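Local coordinates for biofilm-associated surface protein (Staphylococcus aureus, PDB 7C7U) that takes part in biofilm formation as a cell wall-anchored surface adhesin, and probably acts as a calcium-binding switch that modulates functional amyloid formation, at residues 441-449 against 562-570; 488-498 against 510-518. All blocks are in the same frame, centred on the assembly; numbering follows the deposited sequence.

Contacts 1 and 2 show how what appears to be one beta-sandwich uses its strands both to build itself and to meet its neighbour. Contact 2 (488-498 with 510-518) lies within the domain and pairs the two strands of a hairpin: regular backbone hydrogen bonds, with aromatic and aliphatic side chains on the inner face and threonines and a glutamate on the outer. Contact 1 (441-449 with 562-570) joins that domain to the next one through the end of a turn, the strand that follows it and a loop, and is largely buried yet mostly polar, resting on hydroxyls, carboxylates and waters. The two are coupled, because strand 437-442 runs beside strand 509-516 and I441 exchanges probable backbone hydrogen bonds with E514 and V516.

Contact 1 of 2, residues 441-449 against 562-570; sequences ITTEDTVVS and PADDTSAAI
T566 faces 441-449 with its two branches doing different work. Its hydroxyl, set between the backbone N and the carbonyl carbon (chi1 51°), turns to the strand and donates to V447 O at 2.7 Å from T566 OG1. The approach is far from ideal for a lone pair: the C=O...donor angle is 108°, and the donor stands 70° out of the carbonyl plane. S449 OG lies 2.6 Å from T566 OG1, so the threonine hydroxyl sits between the serine and V447 O. The methyl CG2 of T566 rests beside V447 O and against D445, 3.3 Å from D445 OD1, with the methyl CG2 of I441 lying farther off. The arrangement is consistent with a junction between two consecutive beta-sandwich domains: a type I turn from T442 to D445 links strands 437-442 and 447-451 of one, and the loop leading into strand 567-571 of the other packs on the end of that turn, D445, and on the start of strand 447-451. D445 bridges them. Its OD2 takes the N-H of T442 on the anti lone pair and also bonds T541 OG1 of the second domain, while OD1 accepts from S542 N, so the carboxylate is gripped from both domains. An ST turn from E444 N to T442 OG1 adds to the order of the turn. Beyond T566, D565 OD1 receives the N-H of T566 at 2.7 Å from T566 N and lies 3.8 Å from V447 CG1, whose branch crosses it obliquely. A water donates to D565 OD1 over 2.8 Å and also hydrogen-bonds S449 OG. At the more exposed margin, a second water accepts from T446 OG1 and donates to D564 OD2, 2.6 Å away, and to D564 O.

Contact 2 of 2, residues 488-498 against 510-518; sequences IPNSPEGTYTI and VNTFEIVDN
A beta hairpin, strands 494-501 and 509-516, brings Y496 opposite F513 and G494 opposite I515 in antiparallel hydrogen-bonded pairs. Y496 N is 2.9 Å from F513 O in a nearly straight bond, and G494 N donates to I515 O at 2.8 Å; the return bonds from F513 and I515 complete both pairs. On the inward face, I515 lays its delta methyl over the centre of the Y496 ring, CD1 3.7 Å from the centroid, and the same methyl meets I488 CD1 tip to tip. Y496 CB lies over one face of the F513 ring, 3.9 Å from that ring's centroid and offset toward the rim. The two rings are near parallel, 29° apart, but slid so far that they barely overlap; V465 of strand 462-466 packs against both. On the other face, E514 bends at chi2 (-71°) to bring its carboxylate back over T495, whose OG1 donates to the syn lone pair of OE2, with T495 OG1 2.6 Å from E514 OE2. At the open end of the hairpin, away from its connecting loop, a water bridges E493 OE1 and D517 N. Finally, the Y496 hydroxyl reaches back four residues to P492 O, OH to O 2.7 Å, tying the incoming loop to the strand. With a glycine two residues before the tyrosine, this fits a tyrosine corner, a feature characteristic of Greek-key beta-sandwiches such as immunoglobulin-like domains.

Contact 1 of 2, residues 441-449 against 562-570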
ATOM      1  N   ILE A 441      39.981  11.063  -9.510  1.00 34.65           N
ATOM      2  CA  ILE A 441      40.735  10.903 -10.758  1.00 37.78           C
ATOM      3  C   ILE A 441      41.811  11.991 -10.843  1.00 33.20           C
ATOM      4  O   ILE A 441      41.910  12.852  -9.974  1.00 34.16           O
ATOM      5  CB  ILE A 441      39.819  10.928 -12.000  1.00 38.29           C
ATOM      6  CG1 ILE A 441      39.089  12.265 -12.101  1.00 34.49           C
ATOM      7  CG2 ILE A 441      38.828   9.754 -11.989  1.00 36.84           C
ATOM      8  CD1 ILE A 441      38.493  12.477 -13.472  1.00 31.90           C
ATOM      9  N   THR A 442      42.642  11.936 -11.891  1.00 35.36           N
ATOM     10  CA  THR A 442      43.653  12.974 -12.103  1.00 36.49           C
ATOM     11  C   THR A 442      43.265  13.867 -13.279  1.00 35.58           C
ATOM     12  O   THR A 442      42.335  13.580 -14.042  1.00 37.48           O
ATOM     13  CB  THR A 442      45.065  12.404 -12.356  1.00 35.05           C
ATOM     14  OG1 THR A 442      45.203  12.008 -13.730  1.00 38.37           O
ATOM     15  CG2 THR A 442      45.383  11.228 -11.451  1.00 33.07           C
ATOM     16  N   THR A 443      44.012  14.969 -13.414  1.00 33.25           N
ATOM     17  CA  THR A 443      43.853  15.895 -14.528  1.00 32.98           C
ATOM     18  C   THR A 443      44.140  15.253 -15.882  1.00 33.09           C
ATOM     19  O   THR A 443      43.777  15.844 -16.899  1.00 35.72           O
ATOM     20  CB  THR A 443      44.777  17.115 -14.358  1.00 37.59           C
ATOM     21  OG1 THR A 443      46.140  16.684 -14.440  1.00 37.54           O
ATOM     22  CG2 THR A 443      44.549  17.855 -13.016  1.00 34.53           C
ATOM     23  N   GLU A 444      44.755  14.064 -15.930  1.00 35.07           N
ATOM     24  CA  GLU A 444      44.982  13.367 -17.197  1.00 37.06           C
ATOM     25  C   GLU A 444      43.888  12.357 -17.540  1.00 39.23           C
ATOM     26  O   GLU A 444      43.857  11.855 -18.669  1.00 32.52           O
ATOM     27  CB  GLU A 444      46.333  12.655 -17.183  1.00 38.65           C
ATOM     28  CG  GLU A 444      47.477  13.606 -17.531  1.00 42.39           C
ATOM     29  CD  GLU A 444      48.843  12.959 -17.432  1.00 47.31           C
ATOM     30  OE1 GLU A 444      48.964  11.946 -16.705  1.00 45.54           O
ATOM     31  OE2 GLU A 444      49.792  13.471 -18.082  1.00 45.48           O
ATOM     32  N   ASP A 445      42.993  12.064 -16.608  1.00 31.83           N
ATOM     33  CA  ASP A 445      41.921  11.101 -16.852  1.00 38.45           C
ATOM     34  C   ASP A 445      40.797  11.714 -17.672  1.00 36.16           C
ATOM     35  O   ASP A 445      40.568  12.930 -17.651  1.00 38.22           O
ATOM     36  CB  ASP A 445      41.366  10.565 -15.530  1.00 30.79           C
ATOM     37  CG  ASP A 445      42.292   9.548 -14.900  1.00 36.93           C
ATOM     38  OD1 ASP A 445      42.573   8.530 -15.573  1.00 34.99           O
ATOM     39  OD2 ASP A 445      42.771   9.778 -13.763  1.00 36.59           O
ATOM     40  N   THR A 446      40.102  10.854 -18.422  1.00 32.61           N
ATOM     41  CA  THR A 446      39.030  11.299 -19.298  1.00 36.53           C
ATOM     42  C   THR A 446      37.685  10.671 -18.954  1.00 36.85           C
ATOM     43  O   THR A 446      36.723  10.871 -19.701  1.00 33.31           O
ATOM     44  CB  THR A 446      39.387  11.011 -20.762  1.00 37.27           C
ATOM     45  OG1 THR A 446      39.637   9.613 -20.921  1.00 38.73           O
ATOM     46  CG2 THR A 446      40.644  11.813 -21.187  1.00 41.92           C
ATOM     47  N   VAL A 447      37.591   9.915 -17.854  1.00 34.04           N
ATOM     48  CA  VAL A 447      36.337   9.283 -17.448  1.00 36.36           C
ATOM     49  C   VAL A 447      36.216   9.368 -15.928  1.00 36.77           C
ATOM     50  O   VAL A 447      37.180   9.101 -15.204  1.00 36.66           O
ATOM     51  CB  VAL A 447      36.221   7.810 -17.912  1.00 36.58           C
ATOM     52  CG1 VAL A 447      34.806   7.225 -17.573  1.00 36.27           C
ATOM     53  CG2 VAL A 447      36.505   7.667 -19.403  1.00 40.06           C
ATOM     54  N   VAL A 448      35.030   9.740 -15.449  1.00 38.54           N
ATOM     55  CA  VAL A 448      34.661   9.625 -14.040  1.00 31.46           C
ATOM     56  C   VAL A 448      33.843   8.348 -13.905  1.00 36.58           C
ATOM     57  O   VAL A 448      32.740   8.257 -14.452  1.00 34.11           O
ATOM     58  CB  VAL A 448      33.854  10.834 -13.555  1.00 36.68           C
ATOM     59  CG1 VAL A 448      33.402  10.635 -12.068  1.00 31.10           C
ATOM     60  CG2 VAL A 448      34.622  12.124 -13.730  1.00 36.07           C
ATOM     61  N   SER A 449      34.384   7.353 -13.200  1.00 37.67           N
ATOM     62  CA  SER A 449      33.723   6.069 -13.010  1.00 40.29           C
ATOM     63  C   SER A 449      33.216   5.934 -11.581  1.00 35.25           C
ATOM     64  O   SER A 449      33.888   6.353 -10.631  1.00 37.15           O
ATOM     65  CB  SER A 449      34.676   4.912 -13.325  1.00 42.70           C
ATOM     66  OG  SER A 449      35.188   5.034 -14.636  1.00 39.63           O
ATOM     67  N   PRO A 562      42.673   0.267 -18.007  1.00 50.40           N
ATOM     68  CA  PRO A 562      43.144   0.548 -19.372  1.00 51.63           C
ATOM     69  C   PRO A 562      43.242   2.038 -19.682  1.00 53.44           C
ATOM     70  O   PRO A 562      42.736   2.904 -18.962  1.00 47.20           O
ATOM     71  CB  PRO A 562      42.101  -0.140 -20.262  1.00 54.88           C
ATOM     72  CG  PRO A 562      40.891  -0.297 -19.405  1.00 50.96           C
ATOM     73  CD  PRO A 562      41.393  -0.464 -18.000  1.00 55.51           C
ATOM     74  N   ALA A 563      43.874   2.306 -20.837  1.00 53.14           N
ATOM     75  CA  ALA A 563      44.479   3.603 -21.134  1.00 50.52           C
ATOM     76  C   ALA A 563      43.467   4.736 -21.257  1.00 55.38           C
ATOM     77  O   ALA A 563      43.812   5.895 -20.990  1.00 57.18           O
ATOM     78  CB  ALA A 563      45.299   3.509 -22.418  1.00 53.92           C
ATOM     79  N   ASP A 564      42.230   4.445 -21.656  1.00 49.80           N
ATOM     80  CA  ASP A 564      41.254   5.494 -21.918  1.00 51.94           C
ATOM     81  C   ASP A 564      39.995   5.277 -21.081  1.00 50.17           C
ATOM     82  O   ASP A 564      38.888   5.606 -21.511  1.00 48.60           O
ATOM     83  CB  ASP A 564      40.914   5.535 -23.408  1.00 52.05           C
ATOM     84  CG  ASP A 564      40.919   6.947 -23.981  1.00 60.66           C
ATOM     85  OD1 ASP A 564      42.018   7.540 -24.082  1.00 64.78           O
ATOM     86  OD2 ASP A 564      39.836   7.455 -24.355  1.00 61.85           O
ATOM     87  N   ASP A 565      40.162   4.727 -19.879  1.00 51.01           N
ATOM     88  CA  ASP A 565      39.045   4.443 -18.986  1.00 48.95           C
ATOM     89  C   ASP A 565      39.526   4.582 -17.549  1.00 48.52           C
ATOM     90  O   ASP A 565      40.723   4.727 -17.286  1.00 48.33           O
ATOM     91  CB  ASP A 565      38.464   3.047 -19.226  1.00 49.07           C
ATOM     92  CG  ASP A 565      36.962   2.986 -18.967  1.00 52.12           C
ATOM     93  OD1 ASP A 565      36.441   3.817 -18.181  1.00 48.07           O
ATOM     94  OD2 ASP A 565      36.302   2.113 -19.566  1.00 55.38           O
ATOM     95  N   THR A 566      38.576   4.543 -16.609  1.00 42.69           N
ATOM     96  CA  THR A 566      38.918   4.628 -15.195  1.00 41.11           C
ATOM     97  C   THR A 566      38.176   3.571 -14.385  1.00 43.25           C
ATOM     98  O   THR A 566      37.946   3.745 -13.190  1.00 43.01           O
ATOM     99  CB  THR A 566      38.651   6.029 -14.641  1.00 41.75           C
ATOM    100  OG1 THR A 566      37.323   6.433 -14.974  1.00 37.09           O
ATOM    101  CG2 THR A 566      39.643   7.043 -15.252  1.00 42.16           C
ATOM    102  N   SER A 567      37.798   2.470 -15.030  1.00 44.12           N
ATOM    103  CA  SER A 567      37.203   1.331 -14.346  1.00 48.00           C
ATOM    104  C   SER A 567      37.648   0.059 -15.053  1.00 49.06           C
ATOM    105  O   SER A 567      37.916   0.060 -16.260  1.00 49.25           O
ATOM    106  CB  SER A 567      35.669   1.438 -14.290  1.00 44.16           C
ATOM    107  OG  SER A 567      35.082   0.726 -15.359  1.00 51.12           O
ATOM    108  N   ALA A 568      37.782  -1.012 -14.274  1.00 48.24           N
ATOM    109  CA  ALA A 568      38.209  -2.301 -14.795  1.00 53.58           C
ATOM    110  C   ALA A 568      37.557  -3.406 -13.976  1.00 52.39           C
ATOM    111  O   ALA A 568      36.910  -3.153 -12.956  1.00 53.44           O
ATOM    112  CB  ALA A 568      39.734  -2.433 -14.777  1.00 51.38           C
ATOM    113  N   ALA A 569      37.776  -4.645 -14.409  1.00 58.57           N
ATOM    114  CA  ALA A 569      37.117  -5.804 -13.827  1.00 62.13           C
ATOM    115  C   ALA A 569      38.140  -6.788 -13.281  1.00 62.10           C
ATOM    116  O   ALA A 569      39.209  -6.989 -13.868  1.00 59.47           O
ATOM    117  CB  ALA A 569      36.235  -6.506 -14.860  1.00 60.56           C
ATOM    118  N   ILE A 570      37.808  -7.388 -12.144  1.00 60.00           N
ATOM    119  CA  ILE A 570      38.534  -8.527 -11.602  1.00 65.00           C
ATOM    120  C   ILE A 570      37.614  -9.740 -11.635  1.00 67.57           C
ATOM    121  O   ILE A 570      36.444  -9.647 -11.260  1.00 64.94           O
ATOM    122  CB  ILE A 570      39.016  -8.231 -10.168  1.00 65.07           C
ATOM    123  CG1 ILE A 570      39.997  -7.058 -10.178  1.00 63.23           C
ATOM    124  CG2 ILE A 570      39.636  -9.462  -9.545  1.00 64.34           C
ATOM    125  CD1 ILE A 570      40.619  -6.779  -8.845  1.00 60.79           C
TER
HETATM  126  O   HOH W   1      37.987   7.747 -22.560  1.00 50.78           O
HETATM  127  O   HOH W   2      34.163   3.628 -16.641  1.00 46.51           O

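Contact 2 of 2, residues 488-498 against 510-518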
ATOM      1  N   ILE A 488      34.722  13.099 -19.750  1.00 32.42           N
ATOM      2  CA  ILE A 488      35.068  14.484 -19.424  1.00 35.76           C
ATOM      3  C   ILE A 488      36.370  14.847 -20.130  1.00 32.80           C
ATOM      4  O   ILE A 488      37.157  13.966 -20.500  1.00 35.11           O
ATOM      5  CB  ILE A 488      35.232  14.698 -17.905  1.00 34.40           C
ATOM      6  CG1 ILE A 488      36.436  13.902 -17.395  1.00 30.49           C
ATOM      7  CG2 ILE A 488      33.924  14.378 -17.134  1.00 33.27           C
ATOM      8  CD1 ILE A 488      36.854  14.254 -15.986  1.00 34.66           C
ATOM      9  N   PRO A 489      36.630  16.138 -20.317  1.00 33.66           N
ATOM     10  CA  PRO A 489      37.971  16.548 -20.772  1.00 34.55           C
ATOM     11  C   PRO A 489      38.994  16.290 -19.679  1.00 33.06           C
ATOM     12  O   PRO A 489      38.658  16.078 -18.508  1.00 36.81           O
ATOM     13  CB  PRO A 489      37.829  18.053 -21.028  1.00 33.79           C
ATOM     14  CG  PRO A 489      36.332  18.351 -20.937  1.00 35.58           C
ATOM     15  CD  PRO A 489      35.763  17.298 -20.053  1.00 36.45           C
ATOM     16  N   ASN A 490      40.260  16.287 -20.072  1.00 34.01           N
ATOM     17  CA  ASN A 490      41.300  16.519 -19.088  1.00 35.27           C
ATOM     18  C   ASN A 490      40.952  17.817 -18.381  1.00 33.55           C
ATOM     19  O   ASN A 490      40.855  18.870 -19.013  1.00 35.61           O
ATOM     20  CB  ASN A 490      42.682  16.604 -19.759  1.00 36.49           C
ATOM     21  CG  ASN A 490      43.211  15.234 -20.223  1.00 38.66           C
ATOM     22  OD1 ASN A 490      42.701  14.180 -19.838  1.00 39.36           O
ATOM     23  ND2 ASN A 490      44.257  15.257 -21.029  1.00 36.26           N
ATOM     24  N   SER A 491      40.687  17.737 -17.087  1.00 31.08           N
ATOM     25  CA  SER A 491      40.010  18.828 -16.406  1.00 33.07           C
ATOM     26  C   SER A 491      40.879  19.471 -15.328  1.00 36.07           C
ATOM     27  O   SER A 491      41.838  18.858 -14.841  1.00 35.70           O
ATOM     28  CB  SER A 491      38.695  18.315 -15.797  1.00 33.73           C
ATOM     29  OG  SER A 491      37.719  18.103 -16.829  1.00 31.85           O
ATOM     30  N   PRO A 492      40.588  20.720 -14.952  1.00 34.93           N
ATOM     31  CA  PRO A 492      41.344  21.360 -13.864  1.00 35.12           C
ATOM     32  C   PRO A 492      41.180  20.630 -12.537  1.00 37.33           C
ATOM     33  O   PRO A 492      40.127  20.057 -12.237  1.00 35.96           O
ATOM     34  CB  PRO A 492      40.751  22.775 -13.800  1.00 36.65           C
ATOM     35  CG  PRO A 492      40.155  23.007 -15.174  1.00 35.07           C
ATOM     36  CD  PRO A 492      39.681  21.658 -15.639  1.00 35.72           C
ATOM     37  N   GLU A 493      42.233  20.663 -11.727  1.00 35.14           N
ATOM     38  CA  GLU A 493      42.139  20.057 -10.406  1.00 37.53           C
ATOM     39  C   GLU A 493      41.074  20.775  -9.587  1.00 35.89           C
ATOM     40  O   GLU A 493      40.793  21.963  -9.793  1.00 37.80           O
ATOM     41  CB  GLU A 493      43.485  20.108  -9.659  1.00 39.15           C
ATOM     42  CG  GLU A 493      43.599  21.299  -8.724  1.00 42.20           C
ATOM     43  CD  GLU A 493      44.968  21.441  -8.052  1.00 50.22           C
ATOM     44  OE1 GLU A 493      45.658  20.415  -7.821  1.00 48.43           O
ATOM     45  OE2 GLU A 493      45.348  22.598  -7.757  1.00 52.18           O
ATOM     46  N   GLY A 494      40.482  20.051  -8.654  1.00 35.18           N
ATOM     47  CA  GLY A 494      39.539  20.661  -7.735  1.00 36.99           C
ATOM     48  C   GLY A 494      38.481  19.672  -7.288  1.00 37.17           C
ATOM     49  O   GLY A 494      38.521  18.484  -7.604  1.00 36.08           O
ATOM     50  N   THR A 495      37.531  20.201  -6.521  1.00 38.26           N
ATOM     51  CA  THR A 495      36.407  19.415  -6.025  1.00 38.09           C
ATOM     52  C   THR A 495      35.270  19.487  -7.031  1.00 32.98           C
ATOM     53  O   THR A 495      34.837  20.580  -7.409  1.00 36.10           O
ATOM     54  CB  THR A 495      35.937  19.927  -4.659  1.00 39.54           C
ATOM     55  OG1 THR A 495      36.999  19.810  -3.710  1.00 37.24           O
ATOM     56  CG2 THR A 495      34.737  19.129  -4.164  1.00 39.24           C
ATOM     57  N   TYR A 496      34.795  18.320  -7.457  1.00 32.93           N
ATOM     58  CA  TYR A 496      33.712  18.184  -8.417  1.00 35.43           C
ATOM     59  C   TYR A 496      32.524  17.477  -7.772  1.00 38.72           C
ATOM     60  O   TYR A 496      32.676  16.738  -6.795  1.00 35.25           O
ATOM     61  CB  TYR A 496      34.178  17.399  -9.652  1.00 36.00           C
ATOM     62  CG  TYR A 496      35.097  18.183 -10.545  1.00 36.07           C
ATOM     63  CD1 TYR A 496      36.391  18.518 -10.131  1.00 37.64           C
ATOM     64  CD2 TYR A 496      34.677  18.603 -11.798  1.00 35.89           C
ATOM     65  CE1 TYR A 496      37.256  19.262 -10.966  1.00 35.36           C
ATOM     66  CE2 TYR A 496      35.514  19.337 -12.636  1.00 33.30           C
ATOM     67  CZ  TYR A 496      36.801  19.666 -12.205  1.00 36.34           C
ATOM     68  OH  TYR A 496      37.618  20.395 -13.036  1.00 36.09           O
ATOM     69  N   THR A 497      31.338  17.719  -8.327  1.00 37.42           N
ATOM     70  CA  THR A 497      30.112  17.042  -7.914  1.00 40.86           C
ATOM     71  C   THR A 497      29.755  15.972  -8.936  1.00 41.45           C
ATOM     72  O   THR A 497      29.787  16.233 -10.144  1.00 38.86           O
ATOM     73  CB  THR A 497      28.943  18.022  -7.787  1.00 39.90           C
ATOM     74  OG1 THR A 497      29.289  19.073  -6.884  1.00 41.77           O
ATOM     75  CG2 THR A 497      27.673  17.308  -7.304  1.00 38.27           C
ATOM     76  N   ILE A 498      29.417  14.776  -8.451  1.00 35.02           N
ATOM     77  CA  ILE A 498      28.772  13.757  -9.268  1.00 35.25           C
ATOM     78  C   ILE A 498      27.300  13.771  -8.875  1.00 40.18           C
ATOM     79  O   ILE A 498      26.951  13.476  -7.722  1.00 37.07           O
ATOM     80  CB  ILE A 498      29.408  12.365  -9.099  1.00 33.50           C
ATOM     81  CG1 ILE A 498      28.602  11.311  -9.875  1.00 35.35           C
ATOM     82  CG2 ILE A 498      29.621  11.975  -7.638  1.00 34.36           C
ATOM     83  CD1 ILE A 498      28.595  11.557 -11.397  1.00 37.11           C
ATOM     84  N   VAL A 510      23.594  13.652  -4.809  1.00 38.97           N
ATOM     85  CA  VAL A 510      24.908  14.245  -5.044  1.00 39.11           C
ATOM     86  C   VAL A 510      25.952  13.632  -4.117  1.00 39.66           C
ATOM     87  O   VAL A 510      25.660  13.185  -3.002  1.00 36.55           O
ATOM     88  CB  VAL A 510      24.902  15.785  -4.862  1.00 42.94           C
ATOM     89  CG1 VAL A 510      24.082  16.470  -5.945  1.00 42.03           C
ATOM     90  CG2 VAL A 510      24.403  16.161  -3.466  1.00 40.12           C
ATOM     91  N   ASN A 511      27.192  13.631  -4.601  1.00 34.54           N
ATOM     92  CA  ASN A 511      28.384  13.414  -3.794  1.00 36.05           C
ATOM     93  C   ASN A 511      29.491  14.236  -4.447  1.00 40.76           C
ATOM     94  O   ASN A 511      29.328  14.737  -5.564  1.00 38.52           O
ATOM     95  CB  ASN A 511      28.735  11.919  -3.708  1.00 35.75           C
ATOM     96  CG  ASN A 511      29.650  11.584  -2.539  1.00 36.60           C
ATOM     97  OD1 ASN A 511      29.969  12.434  -1.715  1.00 38.96           O
ATOM     98  ND2 ASN A 511      30.085  10.333  -2.476  1.00 35.72           N
ATOM     99  N   THR A 512      30.616  14.387  -3.746  1.00 38.56           N
ATOM    100  CA  THR A 512      31.777  15.072  -4.305  1.00 39.38           C
ATOM    101  C   THR A 512      32.958  14.122  -4.449  1.00 39.68           C
ATOM    102  O   THR A 512      33.098  13.152  -3.702  1.00 38.44           O
ATOM    103  CB  THR A 512      32.203  16.276  -3.462  1.00 39.46           C
ATOM    104  OG1 THR A 512      32.412  15.862  -2.106  1.00 45.25           O
ATOM    105  CG2 THR A 512      31.140  17.372  -3.521  1.00 42.14           C
ATOM    106  N   PHE A 513      33.803  14.411  -5.437  1.00 34.07           N
ATOM    107  CA  PHE A 513      35.043  13.686  -5.641  1.00 35.44           C
ATOM    108  C   PHE A 513      36.097  14.693  -6.066  1.00 35.76           C
ATOM    109  O   PHE A 513      35.795  15.856  -6.349  1.00 37.69           O
ATOM    110  CB  PHE A 513      34.896  12.558  -6.679  1.00 38.77           C
ATOM    111  CG  PHE A 513      34.650  13.041  -8.089  1.00 38.16           C
ATOM    112  CD1 PHE A 513      33.368  13.362  -8.520  1.00 37.54           C
ATOM    113  CD2 PHE A 513      35.705  13.163  -8.987  1.00 36.78           C
ATOM    114  CE1 PHE A 513      33.142  13.796  -9.829  1.00 36.72           C
ATOM    115  CE2 PHE A 513      35.489  13.588 -10.278  1.00 34.97           C
ATOM    116  CZ  PHE A 513      34.208  13.913 -10.705  1.00 35.92           C
ATOM    117  N   GLU A 514      37.347  14.245  -6.107  1.00 35.33           N
ATOM    118  CA  GLU A 514      38.464  15.119  -6.430  1.00 37.52           C
ATOM    119  C   GLU A 514      39.087  14.772  -7.779  1.00 37.24           C
ATOM    120  O   GLU A 514      39.268  13.596  -8.117  1.00 37.47           O
ATOM    121  CB  GLU A 514      39.531  15.051  -5.333  1.00 35.28           C
ATOM    122  CG  GLU A 514      38.997  15.471  -3.969  1.00 43.97           C
ATOM    123  CD  GLU A 514      38.735  16.969  -3.889  1.00 46.38           C
ATOM    124  OE1 GLU A 514      39.554  17.756  -4.429  1.00 44.35           O
ATOM    125  OE2 GLU A 514      37.711  17.357  -3.293  1.00 45.12           O
ATOM    126  N   ILE A 515      39.388  15.809  -8.554  1.00 33.96           N
ATOM    127  CA  ILE A 515      40.322  15.718  -9.667  1.00 33.11           C
ATOM    128  C   ILE A 515      41.633  16.308  -9.156  1.00 33.87           C
ATOM    129  O   ILE A 515      41.683  17.478  -8.758  1.00 32.20           O
ATOM    130  CB  ILE A 515      39.786  16.432 -10.917  1.00 30.74           C
ATOM    131  CG1 ILE A 515      38.436  15.804 -11.301  1.00 28.51           C
ATOM    132  CG2 ILE A 515      40.765  16.325 -12.111  1.00 24.71           C
ATOM    133  CD1 ILE A 515      37.979  16.100 -12.723  1.00 32.05           C
ATOM    134  N   VAL A 516      42.667  15.478  -9.093  1.00 29.58           N
ATOM    135  CA  VAL A 516      43.902  15.833  -8.414  1.00 33.67           C
ATOM    136  C   VAL A 516      45.000  16.044  -9.453  1.00 37.04           C
ATOM    137  O   VAL A 516      44.872  15.665 -10.617  1.00 34.64           O
ATOM    138  CB  VAL A 516      44.309  14.764  -7.380  1.00 36.27           C
ATOM    139  CG1 VAL A 516      43.155  14.522  -6.378  1.00 31.41           C
ATOM    140  CG2 VAL A 516      44.708  13.463  -8.072  1.00 34.45           C
ATOM    141  N   ASP A 517      46.093  16.662  -9.008  1.00 34.07           N
ATOM    142  CA  ASP A 517      47.308  16.798  -9.805  1.00 34.40           C
ATOM    143  C   ASP A 517      47.708  15.450 -10.403  1.00 36.10           C
ATOM    144  O   ASP A 517      47.665  14.422  -9.721  1.00 35.35           O
ATOM    145  CB  ASP A 517      48.414  17.344  -8.887  1.00 33.48           C
ATOM    146  CG  ASP A 517      49.650  17.800  -9.639  1.00 36.95           C
ATOM    147  OD1 ASP A 517      50.218  16.997 -10.406  1.00 40.76           O
ATOM    148  OD2 ASP A 517      50.058  18.962  -9.424  1.00 35.27           O
ATOM    149  N   ASN A 518      48.115  15.449 -11.685  1.00 35.49           N
ATOM    150  CA  ASN A 518      48.378  14.164 -12.342  1.00 33.86           C
ATOM    151  C   ASN A 518      49.680  13.491 -11.881  1.00 37.04           C
ATOM    152  O   ASN A 518      49.969  12.374 -12.332  1.00 39.13           O
ATOM    153  CB  ASN A 518      48.367  14.311 -13.875  1.00 36.56           C
ATOM    154  CG  ASN A 518      49.520  15.168 -14.421  1.00 41.69           C
ATOM    155  OD1 ASN A 518      50.617  15.205 -13.861  1.00 41.95           O
ATOM    156  ND2 ASN A 518      49.264  15.855 -15.537  1.00 38.45           N
TER
HETATM  157  O   HOH W   3      45.636  17.837  -6.419  1.00 42.56           O